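Local coordinates for protein ribosomal silencing factor RsfS (Bacillus halodurans, PDB 2O5A) that probably silences translation by binding the large ribosomal subunit through protein uL14 and preventing the two ribosomal subunits from joining, at residues 54-57 / 58-62. Numbering follows the deposited sequence.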
loop_
_atom_site.group_PDB
_atom_site.type_symbol
_atom_site.label_atom_id
_atom_site.label_comp_id
_atom_site.label_asym_id
_atom_site.label_seq_id
_atom_site.Cartn_x
_atom_site.Cartn_y
_atom_site.Cartn_z
ATOM N N GLU A 54 -2.882 10.545 -19.813
ATOM C CA GLU A 54 -2.542 9.791 -21.017
ATOM C C GLU A 54 -3.017 8.354 -20.842
ATOM O O GLU A 54 -3.408 7.695 -21.807
ATOM C CB GLU A 54 -1.030 9.814 -21.256
ATOM C CG GLU A 54 -0.560 9.033 -22.483
ATOM C CD GLU A 54 -1.124 9.573 -23.785
ATOM O OE1 GLU A 54 -1.260 10.807 -23.910
ATOM O OE2 GLU A 54 -1.419 8.764 -24.691
ATOM N N LEU A 55 -2.979 7.875 -19.602
ATOM C CA LEU A 55 -3.420 6.523 -19.294
ATOM C C LEU A 55 -4.933 6.466 -19.460
ATOM O O LEU A 55 -5.477 5.490 -19.980
ATOM C CB LEU A 55 -3.035 6.150 -17.859
ATOM C CG LEU A 55 -2.226 4.860 -17.692
ATOM C CD1 LEU A 55 -1.943 4.620 -16.219
ATOM C CD2 LEU A 55 -2.993 3.690 -18.288
ATOM N N LYS A 56 -5.608 7.523 -19.017
ATOM C CA LYS A 56 -7.057 7.607 -19.130
ATOM C C LYS A 56 -7.429 7.721 -20.602
ATOM O O LYS A 56 -8.318 7.022 -21.091
ATOM C CB LYS A 56 -7.579 8.830 -18.373
ATOM C CG LYS A 56 -9.067 9.070 -18.557
ATOM C CD LYS A 56 -9.559 10.250 -17.736
ATOM C CE LYS A 56 -11.077 10.316 -17.753
ATOM N NZ LYS A 56 -11.604 11.417 -16.905
ATOM N N LYS A 57 -6.733 8.609 -21.305
ATOM C CA LYS A 57 -6.966 8.832 -22.723
ATOM C C LYS A 57 -6.802 7.530 -23.506
ATOM O O LYS A 57 -7.659 7.171 -24.313
ATOM C CB LYS A 57 -5.989 9.891 -23.241
ATOM C CG LYS A 57 -6.225 10.327 -24.676
ATOM C CD LYS A 57 -5.449 11.599 -24.988
ATOM C CE LYS A 57 -5.544 11.963 -26.459
ATOM N NZ LYS A 57 -4.814 10.981 -27.307
ATOM N N VAL A 58 -5.703 6.825 -23.258
ATOM C CA VAL A 58 -5.428 5.561 -23.937
ATOM C C VAL A 58 -6.429 4.471 -23.557
ATOM O O VAL A 58 -6.797 3.637 -24.386
ATOM C CB VAL A 58 -3.998 5.055 -23.619
ATOM C CG1 VAL A 58 -3.885 3.564 -23.910
ATOM C CG2 VAL A 58 -2.985 5.825 -24.449
ATOM N N ALA A 59 -6.870 4.482 -22.303
ATOM C CA ALA A 59 -7.821 3.489 -21.819
ATOM C C ALA A 59 -9.176 3.616 -22.505
ATOM O O ALA A 59 -9.866 2.619 -22.722
ATOM C CB ALA A 59 -7.985 3.618 -20.311
ATOM N N GLN A 60 -9.553 4.843 -22.847
ATOM C CA GLN A 60 -10.832 5.093 -23.498
ATOM C C GLN A 60 -10.773 4.860 -25.006
ATOM O O GLN A 60 -11.807 4.745 -25.665
ATOM C CB GLN A 60 -11.296 6.518 -23.196
ATOM C CG GLN A 60 -11.490 6.778 -21.710
ATOM C CD GLN A 60 -11.762 8.233 -21.396
ATOM O OE1 GLN A 60 -10.952 9.107 -21.705
ATOM N NE2 GLN A 60 -12.903 8.503 -20.775
ATOM N N GLU A 61 -9.560 4.796 -25.547
ATOM C CA GLU A 61 -9.376 4.550 -26.973
ATOM C C GLU A 61 -9.523 3.052 -27.206
ATOM O O GLU A 61 -10.252 2.611 -28.095
ATOM C CB GLU A 61 -7.978 4.974 -27.434
ATOM C CG GLU A 61 -7.611 6.421 -27.175
ATOM C CD GLU A 61 -6.237 6.762 -27.721
ATOM O OE1 GLU A 61 -5.371 5.863 -27.747
ATOM O OE2 GLU A 61 -6.019 7.927 -28.116
ATOM N N GLN A 62 -8.817 2.279 -26.387
ATOM C CA GLN A 62 -8.829 0.825 -26.475
ATOM C C GLN A 62 -10.140 0.271 -25.923
ATOM O O GLN A 62 -10.410 -0.926 -26.018
ATOM C CB GLN A 62 -7.650 0.251 -25.685
ATOM C CG GLN A 62 -6.956 -0.933 -26.345
ATOM C CD GLN A 62 -6.493 -0.624 -27.757
ATOM O OE1 GLN A 62 -6.043 0.485 -28.047
ATOM N NE2 GLN A 62 -6.585 -1.612 -28.639
#
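Lys57 and Glu61 face each other one helical turn apart near the C-terminal end of helix 45-61 and form a salt bridge, a long one, with NZ of Lys57 3.4 Å from OE2 of Glu61. The lysine chain runs out almost straight and then bends at its last torsion (chi4 -69°), which turns the ammonium toward the carboxylate. This i to i+4 pair spans the exposed side of the helix. Beside it the side chains of Lys56 and Gln60 cross by van der Waals contact, without a polar bond between them, CG of Lys56 lying 3.7 Å from OE1 of Gln60. Replacing Lys56 with an alanine would probably strip the Gln60 amide of the aliphatic chain it lies across and give it more freedom to turn.

The opposite character appears around Val58 and Ala59. Val58 N donates to Glu54 O at 2.9 Å in a fairly straight bond (160° at the hydrogen), and Ala59 N hydrogen-bonds Leu55 O at 2.9 Å, less straight. One methyl of Val58, CG2, sits beside the valine's own backbone N and so faces Glu54 O, while the bend of the glutamate at chi2 (62°) brings its OE2 to the same methyl. Gln60 N bonds Lys56 O at 3.1 Å, and Glu61 N is held weakly by both Lys57 O and Val58 O.

The whole is ordinary alpha-helical packing, divided between a sheltered and an open side. Val58 rests on Leu9 and Ala13 of helix 4-16, which Glu54 also touches at Ala13, whereas Leu55 reaches Leu82, in the loop between strands 77-81 and 85-91, and Ala59, like Lys56, packs on Ile66, just ahead of strand 68-70.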